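Local atomic coordinates of structural polyprotein, VP3 (Israeli acute paralysis virus, PDB entry 5CDD), a protein that probably serves as a structural building block of the icosahedral virion shell, being the VP3 capsid portion of a longer polyprotein. Residues 93-98 with 125-130; 183-188 with 239-244; 202-207 with 264-269; 213-218 with 273-278. All coordinates share one frame; numbering follows the deposited sequence.

The four contacts illustrate how a picornavirus-like jelly-roll subunit combines packing and polar ties. Contacts 1 and 4 are closest, with centres about 8 Å apart; they touch where P96 lies against K215 and T216, and F130 O probably accepts a hydrogen bond from T216 OG1. Contact 3 has its centre about 12 Å from that of contact 1; V267 and V269 pack on M95 and F130. F207 of contact 3 also reaches L214 of contact 4, although their centres are about 18 Å apart, and both contacts draw on the sheet containing strand 132-144. Contact 2 stands apart on the four-stranded sheet, its centre about 22 to 31 Å from the others.

Contact 1 (93-98 with 125-130); sequences VGMPCY and YVANMF
The loop that carries M95 to A127 is tied down by one amino group, K262 NZ, which is gripped by G94 O in a hydrogen bond and by P96 O in a weak one. With the loop held on both flanks of M95, what meets segment 125-130 is mainly apolar, most of it M95 itself. The M95 chain runs out nearly extended through chi2 (165°), and the bend at chi3 (112°) turns the terminal methyl toward the alanine, so that M95 CE lies 3.4 Å from A127 CB. The same methyl touches the A127 backbone, with M95 CE 3.7 Å from A127 CA, while M95 CG passes alongside at 4.0 Å from A127 CB. P96 follows more loosely: P96 N is 4.4 Å from A127 CB, and the two CA atoms of P96 and A127 are 5.8 Å apart. A type I turn runs from A127 to F130, and M129 N donates to V126 O at 3.0 Å. In this way helix 122-127 leads into strand 132-144, whose W133 touches both M95 and P96. V267 and V269 of strand 267-270 also cover M95, whereas Y125, pointing away from the loop, stacks on Y80 of a neighbouring capsid-protein chain.

Contact 2 (183-188 with 239-244); sequences APSDNN and CIRPVT
Hydrogen bonding between R241 and the A183 carbonyl dominates this contact. The guanidinium meets A183 O end-on, with both terminal nitrogens directed to one oxygen. R241 NH1 is 2.9 Å from A183 O with an N-H...O angle of 153°, and R241 NH2 is 3.3 Å from the same A183 O at a more bent 135°. The oxygen lies close to the guanidinium plane, and a turn at chi3 (-52°) brings that flat group round to the loop. R241 NH1 also bonds to L178 O. In this jelly roll the grip ties a strand of the four-stranded sheet to a long connection: R241 belongs to strand 236-247, and segment 183-188 is part of the loop leading into strand 189-194, outermost of this sheet within the chain. Further along, V243 and T244 form a classic beta bulge opposite R152. Charge enters through E154 on strand 150-159, which makes a salt bridge with R241 NH2 and accepts a hydrogen bond from S185 OG, thereby joining both segments. S185 OG lies 3.2 Å from R241 NH2. Van der Waals contact is slight, with S185 CB 3.5 Å from R241 NH2 and A183 CB 3.9 Å from R241 NH1.

Contact 3 (202-207 with 264-269); sequences TIRVPF and AEDVVV
R204 reaches from strand 202-205 toward two consecutive acids, E265 and D266, and its side chain can be traced outward atom by atom. The bond to CB already points at the acidic corner. CB, CG and CD form an aliphatic spacer with no partner among the two acids, straight through chi2, after which the chain bends at chi3 and turns again at chi4 (-88°), setting the guanidinium with one edge to the acids. NE is the first atom to bond: R204 NE donates to E265 OE1 at 3.0 Å, meeting the oxygen from its syn side but well out of the carboxylate plane. NH2 completes a side-on grip on the same atom, with R204 NH2 2.8 Å from E265 OE1 and approaching nearly in line with the C-O bond. Since both nitrogens converge on one oxygen, this is not the flat two-oxygen pairing of an ideal arginine-carboxylate couple, and the guanidinium and E265 carboxylate planes stand 51° apart. NH2 also faces the second acid in a long salt bridge, R204 NH2 lying 3.8 Å from D266 OD2. The last atom, NH1, turns to S13 OG of a neighbouring capsid-protein chain, whose strand pairs in parallel with residues 202-204. D266 marks the corner between strands 255-265 and 267-270, and its OD2 is hydrogen-bonded to T136. The arginine is therefore held chiefly by E265 and more distantly by D266, at a partly exposed site, and would probably ease the repulsion between them while its remaining nitrogen links the cluster to the next chain.

Contact 4 (213-218 with 273-278); sequences FLKTAG and KPLTSG
L275 drives one methyl, CD2, against the aliphatic stem of K215, and rotamers on both sides explain the fit. In L275 the CG is turned opposite the backbone N (chi1 -171°), which carries it toward segment 213-218, and the next torsion then sets CD2 against K215. L275 CD2 rests 3.3 Å from K215 CB, and the contact continues along the stem to K215 CD, 3.6 Å from L275 CD2. The lysine stem runs on past this methyl, so its amino end leads away from the leucine; a bend at chi4 (65°) sets NZ, which bonds to Q150 of a neighbouring capsid-protein chain. T216 has its hydroxyl between the backbone N and carbonyl carbon (chi1 63°), where T216 OG1 lies 3.7 Å from L275 CB and hydrogen-bonds to F130 O. A217 completes the seat, with A217 CB 4.2 Å from L275 CD2. Beyond L275, T276 OG1 donates to G278 O at 2.8 Å, bracing the loop internally. The contact packs the loop after strand 267-270 against the end of strand 214-215, a short strand paired antiparallel with strand 132-144, whose W133 touches L214 and T216. N229 of helix 228-231 packs on K215 and A217, while L275 also meets P116 of the neighbouring chain.

Contact 1 (93-98 with 125-130)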
loop_
_atom_site.group_PDB
_atom_site.type_symbol
_atom_site.label_atom_id
_atom_site.label_comp_id
_atom_site.label_asym_id
_atom_site.label_seq_id
_atom_site.Cartn_x
_atom_site.Cartn_y
_atom_site.Cartn_z
ATOM N N VAL B 93 41.957 33.701 -22.956
ATOM C CA VAL B 93 41.267 32.420 -23.002
ATOM C C VAL B 93 40.236 32.350 -21.882
ATOM O O VAL B 93 40.592 32.309 -20.712
ATOM C CB VAL B 93 42.256 31.249 -22.851
ATOM C CG1 VAL B 93 41.505 29.929 -22.818
ATOM C CG2 VAL B 93 43.245 31.260 -24.002
ATOM N N GLY B 94 38.959 32.342 -22.246
ATOM C CA GLY B 94 37.911 32.282 -21.244
ATOM C C GLY B 94 36.535 32.417 -21.862
ATOM O O GLY B 94 36.385 33.005 -22.935
ATOM N N MET B 95 35.527 31.882 -21.181
ATOM C CA MET B 95 34.159 31.931 -21.680
ATOM C C MET B 95 33.549 33.334 -21.633
ATOM O O MET B 95 32.811 33.719 -22.539
ATOM C CB MET B 95 33.285 30.945 -20.899
ATOM C CG MET B 95 32.053 30.478 -21.658
ATOM S SD MET B 95 31.288 29.021 -20.915
ATOM C CE MET B 95 29.741 29.699 -20.326
ATOM N N PRO B 96 33.844 34.115 -20.576
ATOM C CA PRO B 96 33.301 35.475 -20.460
ATOM C C PRO B 96 33.779 36.376 -21.599
ATOM O O PRO B 96 34.739 36.047 -22.298
ATOM C CB PRO B 96 33.832 35.945 -19.108
ATOM C CG PRO B 96 33.960 34.679 -18.334
ATOM C CD PRO B 96 34.568 33.747 -19.346
ATOM N N CYS B 97 33.117 37.513 -21.783
ATOM C CA CYS B 97 33.501 38.438 -22.841
ATOM C C CYS B 97 34.661 39.313 -22.370
ATOM O O CYS B 97 34.708 39.716 -21.208
ATOM C CB CYS B 97 32.312 39.312 -23.242
ATOM S SG CYS B 97 32.505 40.060 -24.875
ATOM N N TYR B 98 35.592 39.605 -23.273
ATOM C CA TYR B 98 36.757 40.411 -22.928
ATOM C C TYR B 98 36.882 41.701 -23.733
ATOM O O TYR B 98 37.622 42.608 -23.349
ATOM C CB TYR B 98 38.029 39.577 -23.101
ATOM C CG TYR B 98 38.202 39.017 -24.494
ATOM C CD1 TYR B 98 38.622 39.828 -25.549
ATOM C CD2 TYR B 98 37.924 37.677 -24.765
ATOM C CE1 TYR B 98 38.759 39.321 -26.840
ATOM C CE2 TYR B 98 38.056 37.160 -26.052
ATOM C CZ TYR B 98 38.473 37.988 -27.083
ATOM O OH TYR B 98 38.602 37.483 -28.355
ATOM N N TYR B 125 27.667 35.302 -24.230
ATOM C CA TYR B 125 26.335 35.811 -23.911
ATOM C C TYR B 125 25.692 34.976 -22.805
ATOM O O TYR B 125 25.004 35.502 -21.930
ATOM C CB TYR B 125 25.475 35.785 -25.183
ATOM C CG TYR B 125 24.110 36.435 -25.074
ATOM C CD1 TYR B 125 23.014 35.735 -24.567
ATOM C CD2 TYR B 125 23.907 37.746 -25.507
ATOM C CE1 TYR B 125 21.748 36.324 -24.499
ATOM C CE2 TYR B 125 22.648 38.343 -25.441
ATOM C CZ TYR B 125 21.576 37.626 -24.938
ATOM O OH TYR B 125 20.336 38.215 -24.872
ATOM N N VAL B 126 25.931 33.668 -22.846
ATOM C CA VAL B 126 25.383 32.753 -21.854
ATOM C C VAL B 126 26.105 32.869 -20.513
ATOM O O VAL B 126 25.469 32.958 -19.463
ATOM C CB VAL B 126 25.472 31.289 -22.351
ATOM C CG1 VAL B 126 25.027 30.330 -21.257
ATOM C CG2 VAL B 126 24.607 31.114 -23.586
ATOM N N ALA B 127 27.434 32.869 -20.553
ATOM C CA ALA B 127 28.245 32.962 -19.342
ATOM C C ALA B 127 27.895 34.175 -18.486
ATOM O O ALA B 127 28.145 34.187 -17.280
ATOM C CB ALA B 127 29.722 33.005 -19.712
ATOM N N ASN B 128 27.312 35.187 -19.114
ATOM C CA ASN B 128 26.944 36.422 -18.430
ATOM C C ASN B 128 25.816 36.265 -17.405
ATOM O O ASN B 128 25.681 37.090 -16.501
ATOM C CB ASN B 128 26.556 37.476 -19.475
ATOM C CG ASN B 128 26.405 38.860 -18.883
ATOM O OD1 ASN B 128 27.319 39.373 -18.236
ATOM N ND2 ASN B 128 25.254 39.479 -19.110
ATOM N N MET B 129 25.021 35.207 -17.541
ATOM C CA MET B 129 23.895 34.955 -16.638
ATOM C C MET B 129 24.286 34.297 -15.324
ATOM O O MET B 129 23.514 34.316 -14.365
ATOM C CB MET B 129 22.873 34.033 -17.300
ATOM C CG MET B 129 22.447 34.417 -18.687
ATOM S SD MET B 129 21.424 33.111 -19.379
ATOM C CE MET B 129 19.823 33.693 -18.961
ATOM N N PHE B 130 25.472 33.702 -15.287
ATOM C CA PHE B 130 25.926 32.999 -14.096
ATOM C C PHE B 130 27.093 33.688 -13.400
ATOM O O PHE B 130 27.643 34.658 -13.913
ATOM C CB PHE B 130 26.294 31.570 -14.492
ATOM C CG PHE B 130 25.215 30.876 -15.279
ATOM C CD1 PHE B 130 24.112 30.322 -14.636
ATOM C CD2 PHE B 130 25.276 30.826 -16.668
ATOM C CE1 PHE B 130 23.080 29.728 -15.367
ATOM C CE2 PHE B 130 24.251 30.236 -17.408
ATOM C CZ PHE B 130 23.152 29.687 -16.756
#

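Contact 2 (183-188 with 239-244)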
loop_
_atom_site.group_PDB
_atom_site.type_symbol
_atom_site.label_atom_id
_atom_site.label_comp_id
_atom_site.label_asym_id
_atom_site.label_seq_id
_atom_site.Cartn_x
_atom_site.Cartn_y
_atom_site.Cartn_z
ATOM N N ALA B 183 59.301 37.117 -24.296
ATOM C CA ALA B 183 58.284 36.080 -24.160
ATOM C C ALA B 183 58.533 34.885 -25.071
ATOM O O ALA B 183 57.871 34.730 -26.101
ATOM C CB ALA B 183 56.907 36.672 -24.440
ATOM N N PRO B 184 59.501 34.029 -24.704
ATOM C CA PRO B 184 59.864 32.829 -25.466
ATOM C C PRO B 184 58.783 31.750 -25.406
ATOM O O PRO B 184 58.410 31.299 -24.322
ATOM C CB PRO B 184 61.157 32.365 -24.789
ATOM C CG PRO B 184 61.716 33.625 -24.190
ATOM C CD PRO B 184 60.480 34.268 -23.630
ATOM N N SER B 185 58.289 31.333 -26.568
ATOM C CA SER B 185 57.251 30.308 -26.624
ATOM C C SER B 185 57.824 28.948 -27.003
ATOM O O SER B 185 57.217 28.198 -27.768
ATOM C CB SER B 185 56.182 30.701 -27.642
ATOM O OG SER B 185 56.725 30.740 -28.949
ATOM N N ASP B 186 58.992 28.627 -26.461
ATOM C CA ASP B 186 59.644 27.361 -26.762
ATOM C C ASP B 186 59.063 26.208 -25.959
ATOM O O ASP B 186 58.957 25.090 -26.460
ATOM C CB ASP B 186 61.145 27.468 -26.482
ATOM C CG ASP B 186 61.809 28.585 -27.269
ATOM O OD1 ASP B 186 61.759 28.551 -28.518
ATOM O OD2 ASP B 186 62.382 29.498 -26.636
ATOM N N ASN B 187 58.684 26.488 -24.717
ATOM C CA ASN B 187 58.131 25.473 -23.825
ATOM C C ASN B 187 56.610 25.489 -23.758
ATOM O O ASN B 187 55.996 24.535 -23.285
ATOM C CB ASN B 187 58.698 25.665 -22.419
ATOM C CG ASN B 187 60.194 25.433 -22.357
ATOM O OD1 ASN B 187 60.865 25.890 -21.431
ATOM N ND2 ASN B 187 60.723 24.710 -23.337
ATOM N N ASN B 188 56.006 26.573 -24.228
ATOM C CA ASN B 188 54.557 26.704 -24.203
ATOM C C ASN B 188 53.865 25.816 -25.223
ATOM O O ASN B 188 54.434 25.486 -26.263
ATOM C CB ASN B 188 54.155 28.156 -24.459
ATOM C CG ASN B 188 54.612 29.085 -23.363
ATOM O OD1 ASN B 188 55.807 29.204 -23.091
ATOM N ND2 ASN B 188 53.661 29.751 -22.720
ATOM N N CYS B 239 48.364 33.702 -28.079
ATOM C CA CYS B 239 49.129 34.741 -28.744
ATOM C C CYS B 239 49.450 34.333 -30.175
ATOM O O CYS B 239 50.001 33.257 -30.413
ATOM C CB CYS B 239 50.415 35.010 -27.963
ATOM S SG CYS B 239 51.280 36.502 -28.462
ATOM N N ILE B 240 49.098 35.198 -31.123
ATOM C CA ILE B 240 49.340 34.932 -32.536
ATOM C C ILE B 240 50.510 35.772 -33.056
ATOM O O ILE B 240 50.372 36.975 -33.289
ATOM C CB ILE B 240 48.079 35.239 -33.371
ATOM C CG1 ILE B 240 46.880 34.490 -32.786
ATOM C CG2 ILE B 240 48.296 34.823 -34.818
ATOM C CD1 ILE B 240 45.568 34.782 -33.482
ATOM N N ARG B 241 51.661 35.127 -33.237
ATOM C CA ARG B 241 52.861 35.806 -33.718
ATOM C C ARG B 241 53.459 35.086 -34.920
ATOM O O ARG B 241 53.517 33.857 -34.952
ATOM C CB ARG B 241 53.912 35.869 -32.606
ATOM C CG ARG B 241 53.414 36.466 -31.306
ATOM C CD ARG B 241 54.532 36.573 -30.282
ATOM N NE ARG B 241 55.232 35.306 -30.096
ATOM C CZ ARG B 241 56.113 35.076 -29.129
ATOM N NH1 ARG B 241 56.402 36.029 -28.253
ATOM N NH2 ARG B 241 56.707 33.895 -29.038
ATOM N N PRO B 242 53.911 35.846 -35.929
ATOM C CA PRO B 242 54.505 35.235 -37.120
ATOM C C PRO B 242 55.858 34.595 -36.811
ATOM O O PRO B 242 56.696 35.200 -36.144
ATOM C CB PRO B 242 54.645 36.414 -38.083
ATOM C CG PRO B 242 53.571 37.363 -37.634
ATOM C CD PRO B 242 53.683 37.286 -36.139
ATOM N N VAL B 243 56.062 33.370 -37.282
ATOM C CA VAL B 243 57.331 32.674 -37.080
ATOM C C VAL B 243 58.170 32.962 -38.318
ATOM O O VAL B 243 59.379 33.188 -38.237
ATOM C CB VAL B 243 57.126 31.149 -36.952
ATOM C CG1 VAL B 243 58.471 30.442 -36.922
ATOM C CG2 VAL B 243 56.350 30.839 -35.694
ATOM N N THR B 244 57.496 32.950 -39.463
ATOM C CA THR B 244 58.107 33.221 -40.757
ATOM C C THR B 244 57.326 34.372 -41.379
ATOM O O THR B 244 56.110 34.284 -41.552
ATOM C CB THR B 244 58.024 31.990 -41.682
ATOM O OG1 THR B 244 58.830 30.936 -41.144
ATOM C CG2 THR B 244 58.506 32.337 -43.084
#

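Contact 3 (202-207 with 264-269)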
loop_
_atom_site.group_PDB
_atom_site.type_symbol
_atom_site.label_atom_id
_atom_site.label_comp_id
_atom_site.label_asym_id
_atom_site.label_seq_id
_atom_site.Cartn_x
_atom_site.Cartn_y
_atom_site.Cartn_z
ATOM N N THR B 202 41.733 24.472 -35.627
ATOM C CA THR B 202 40.847 24.655 -34.492
ATOM C C THR B 202 41.636 24.284 -33.245
ATOM O O THR B 202 42.042 23.136 -33.072
ATOM C CB THR B 202 39.610 23.756 -34.592
ATOM O OG1 THR B 202 38.814 24.165 -35.710
ATOM C CG2 THR B 202 38.781 23.858 -33.326
ATOM N N ILE B 203 41.871 25.266 -32.387
ATOM C CA ILE B 203 42.615 25.031 -31.162
ATOM C C ILE B 203 41.658 24.916 -29.985
ATOM O O ILE B 203 40.846 25.808 -29.739
ATOM C CB ILE B 203 43.625 26.169 -30.908
ATOM C CG1 ILE B 203 44.623 26.240 -32.071
ATOM C CG2 ILE B 203 44.352 25.937 -29.593
ATOM C CD1 ILE B 203 45.590 27.393 -31.991
ATOM N N ARG B 204 41.756 23.804 -29.266
ATOM C CA ARG B 204 40.903 23.550 -28.114
ATOM C C ARG B 204 41.735 23.620 -26.842
ATOM O O ARG B 204 42.688 22.858 -26.666
ATOM C CB ARG B 204 40.261 22.167 -28.239
ATOM C CG ARG B 204 39.496 21.967 -29.536
ATOM C CD ARG B 204 38.895 20.569 -29.657
ATOM N NE ARG B 204 37.853 20.312 -28.665
ATOM C CZ ARG B 204 38.075 19.823 -27.449
ATOM N NH1 ARG B 204 39.310 19.529 -27.063
ATOM N NH2 ARG B 204 37.059 19.629 -26.616
ATOM N N VAL B 205 41.373 24.538 -25.953
ATOM C CA VAL B 205 42.098 24.703 -24.701
ATOM C C VAL B 205 41.269 24.267 -23.493
ATOM O O VAL B 205 40.356 24.974 -23.065
ATOM C CB VAL B 205 42.530 26.175 -24.502
ATOM C CG1 VAL B 205 43.426 26.294 -23.277
ATOM C CG2 VAL B 205 43.251 26.677 -25.741
ATOM N N PRO B 206 41.568 23.083 -22.938
ATOM C CA PRO B 206 40.843 22.570 -21.771
ATOM C C PRO B 206 40.971 23.522 -20.583
ATOM O O PRO B 206 41.863 24.369 -20.549
ATOM C CB PRO B 206 41.520 21.229 -21.510
ATOM C CG PRO B 206 41.898 20.785 -22.887
ATOM C CD PRO B 206 42.466 22.050 -23.486
ATOM N N PHE B 207 40.083 23.377 -19.608
ATOM C CA PHE B 207 40.108 24.238 -18.435
ATOM C C PHE B 207 41.298 23.925 -17.534
ATOM O O PHE B 207 41.422 22.814 -17.018
ATOM C CB PHE B 207 38.814 24.071 -17.636
ATOM C CG PHE B 207 38.646 25.079 -16.532
ATOM C CD1 PHE B 207 38.233 26.378 -16.814
ATOM C CD2 PHE B 207 38.897 24.729 -15.210
ATOM C CE1 PHE B 207 38.071 27.313 -15.793
ATOM C CE2 PHE B 207 38.738 25.656 -14.182
ATOM C CZ PHE B 207 38.323 26.950 -14.475
ATOM N N ALA B 264 32.522 27.456 -26.898
ATOM C CA ALA B 264 32.948 26.599 -25.794
ATOM C C ALA B 264 32.359 25.193 -25.819
ATOM O O ALA B 264 31.336 24.939 -26.456
ATOM C CB ALA B 264 32.611 27.272 -24.467
ATOM N N GLU B 265 33.022 24.282 -25.113
ATOM C CA GLU B 265 32.579 22.896 -25.024
ATOM C C GLU B 265 32.815 22.410 -23.599
ATOM O O GLU B 265 33.595 23.009 -22.861
ATOM C CB GLU B 265 33.357 22.021 -26.004
ATOM C CG GLU B 265 33.434 22.598 -27.405
ATOM C CD GLU B 265 34.033 21.630 -28.404
ATOM O OE1 GLU B 265 34.986 20.910 -28.042
ATOM O OE2 GLU B 265 33.556 21.600 -29.560
ATOM N N ASP B 266 32.145 21.326 -23.218
ATOM C CA ASP B 266 32.270 20.779 -21.873
ATOM C C ASP B 266 31.990 21.913 -20.892
ATOM O O ASP B 266 32.717 22.109 -19.917
ATOM C CB ASP B 266 33.680 20.227 -21.653
ATOM C CG ASP B 266 34.060 19.182 -22.683
ATOM O OD1 ASP B 266 33.285 18.217 -22.861
ATOM O OD2 ASP B 266 35.133 19.326 -23.314
ATOM N N VAL B 267 30.922 22.652 -21.171
ATOM C CA VAL B 267 30.526 23.789 -20.358
ATOM C C VAL B 267 29.737 23.427 -19.112
ATOM O O VAL B 267 28.914 22.513 -19.121
ATOM C CB VAL B 267 29.676 24.782 -21.183
ATOM C CG1 VAL B 267 29.283 25.973 -20.326
ATOM C CG2 VAL B 267 30.446 25.239 -22.406
ATOM N N VAL B 268 30.014 24.155 -18.037
ATOM C CA VAL B 268 29.325 23.984 -16.770
ATOM C C VAL B 268 29.327 25.359 -16.115
ATOM O O VAL B 268 30.350 26.044 -16.104
ATOM C CB VAL B 268 30.034 22.966 -15.845
ATOM C CG1 VAL B 268 30.167 21.640 -16.541
ATOM C CG2 VAL B 268 31.393 23.468 -15.444
ATOM N N VAL B 269 28.175 25.775 -15.606
ATOM C CA VAL B 269 28.065 27.069 -14.954
ATOM C C VAL B 269 27.628 26.893 -13.509
ATOM O O VAL B 269 26.942 25.926 -13.169
ATOM C CB VAL B 269 27.063 27.977 -15.683
ATOM C CG1 VAL B 269 27.585 28.305 -17.069
ATOM C CG2 VAL B 269 25.710 27.298 -15.769
#

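Contact 4 (213-218 with 273-278)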
loop_
_atom_site.group_PDB
_atom_site.type_symbol
_atom_site.label_atom_id
_atom_site.label_comp_id
_atom_site.label_asym_id
_atom_site.label_seq_id
_atom_site.Cartn_x
_atom_site.Cartn_y
_atom_site.Cartn_z
ATOM N N PHE B 213 36.400 26.901 -10.595
ATOM C CA PHE B 213 35.624 27.699 -11.534
ATOM C C PHE B 213 36.229 29.098 -11.583
ATOM O O PHE B 213 36.905 29.520 -10.643
ATOM C CB PHE B 213 34.173 27.818 -11.065
ATOM C CG PHE B 213 33.484 26.501 -10.837
ATOM C CD1 PHE B 213 33.076 25.714 -11.910
ATOM C CD2 PHE B 213 33.205 26.068 -9.544
ATOM C CE1 PHE B 213 32.394 24.517 -11.697
ATOM C CE2 PHE B 213 32.525 24.876 -9.320
ATOM C CZ PHE B 213 32.117 24.100 -10.399
ATOM N N LEU B 214 35.983 29.817 -12.675
ATOM C CA LEU B 214 36.484 31.180 -12.827
ATOM C C LEU B 214 35.305 32.144 -12.886
ATOM O O LEU B 214 34.196 31.757 -13.256
ATOM C CB LEU B 214 37.325 31.304 -14.099
ATOM C CG LEU B 214 38.701 30.633 -14.077
ATOM C CD1 LEU B 214 39.334 30.718 -15.452
ATOM C CD2 LEU B 214 39.586 31.310 -13.044
ATOM N N LYS B 215 35.543 33.398 -12.515
ATOM C CA LYS B 215 34.486 34.399 -12.520
ATOM C C LYS B 215 33.989 34.685 -13.931
ATOM O O LYS B 215 34.676 34.402 -14.910
ATOM C CB LYS B 215 34.981 35.686 -11.851
ATOM C CG LYS B 215 35.206 35.547 -10.344
ATOM C CD LYS B 215 35.512 36.893 -9.690
ATOM C CE LYS B 215 35.519 36.796 -8.165
ATOM N NZ LYS B 215 36.617 35.940 -7.636
ATOM N N THR B 216 32.788 35.245 -14.031
ATOM C CA THR B 216 32.198 35.554 -15.328
ATOM C C THR B 216 32.066 37.051 -15.589
ATOM O O THR B 216 31.415 37.459 -16.548
ATOM C CB THR B 216 30.796 34.919 -15.460
ATOM O OG1 THR B 216 29.924 35.489 -14.475
ATOM C CG2 THR B 216 30.872 33.408 -15.279
ATOM N N ALA B 217 32.684 37.862 -14.738
ATOM C CA ALA B 217 32.624 39.311 -14.877
ATOM C C ALA B 217 33.210 39.771 -16.208
ATOM O O ALA B 217 32.634 40.614 -16.901
ATOM C CB ALA B 217 33.370 39.972 -13.721
ATOM N N GLY B 218 34.356 39.204 -16.567
ATOM C CA GLY B 218 35.000 39.581 -17.813
ATOM C C GLY B 218 35.436 41.036 -17.910
ATOM O O GLY B 218 36.022 41.582 -16.972
ATOM N N LYS B 273 23.053 33.615 -11.137
ATOM C CA LYS B 273 23.007 35.062 -10.934
ATOM C C LYS B 273 24.231 35.726 -11.560
ATOM O O LYS B 273 25.340 35.203 -11.466
ATOM C CB LYS B 273 22.964 35.382 -9.436
ATOM C CG LYS B 273 23.179 36.848 -9.109
ATOM C CD LYS B 273 23.107 37.121 -7.627
ATOM C CE LYS B 273 23.328 38.597 -7.359
ATOM N NZ LYS B 273 22.457 39.102 -6.269
ATOM N N PRO B 274 24.044 36.881 -12.223
ATOM C CA PRO B 274 25.177 37.575 -12.844
ATOM C C PRO B 274 26.192 37.968 -11.770
ATOM O O PRO B 274 25.821 38.245 -10.627
ATOM C CB PRO B 274 24.525 38.799 -13.479
ATOM C CG PRO B 274 23.133 38.338 -13.762
ATOM C CD PRO B 274 22.779 37.571 -12.524
ATOM N N LEU B 275 27.468 37.998 -12.133
ATOM C CA LEU B 275 28.506 38.374 -11.179
ATOM C C LEU B 275 28.760 39.880 -11.253
ATOM O O LEU B 275 29.492 40.439 -10.438
ATOM C CB LEU B 275 29.799 37.613 -11.481
ATOM C CG LEU B 275 30.913 37.735 -10.441
ATOM C CD1 LEU B 275 30.455 37.124 -9.127
ATOM C CD2 LEU B 275 32.156 37.027 -10.940
ATOM N N THR B 276 28.141 40.525 -12.236
ATOM C CA THR B 276 28.289 41.959 -12.453
ATOM C C THR B 276 27.529 42.794 -11.426
ATOM O O THR B 276 26.639 42.294 -10.739
ATOM C CB THR B 276 27.805 42.342 -13.860
ATOM O OG1 THR B 276 26.430 41.962 -14.009
ATOM C CG2 THR B 276 28.643 41.632 -14.916
ATOM N N SER B 277 27.889 44.072 -11.336
ATOM C CA SER B 277 27.257 44.989 -10.394
ATOM C C SER B 277 25.888 45.444 -10.878
ATOM O O SER B 277 25.101 45.994 -10.108
ATOM C CB SER B 277 28.147 46.214 -10.178
ATOM O OG SER B 277 28.307 46.941 -11.383
ATOM N N GLY B 278 25.610 45.218 -12.158
ATOM C CA GLY B 278 24.327 45.610 -12.709
ATOM C C GLY B 278 23.572 44.425 -13.277
ATOM O O GLY B 278 24.123 43.329 -13.378
#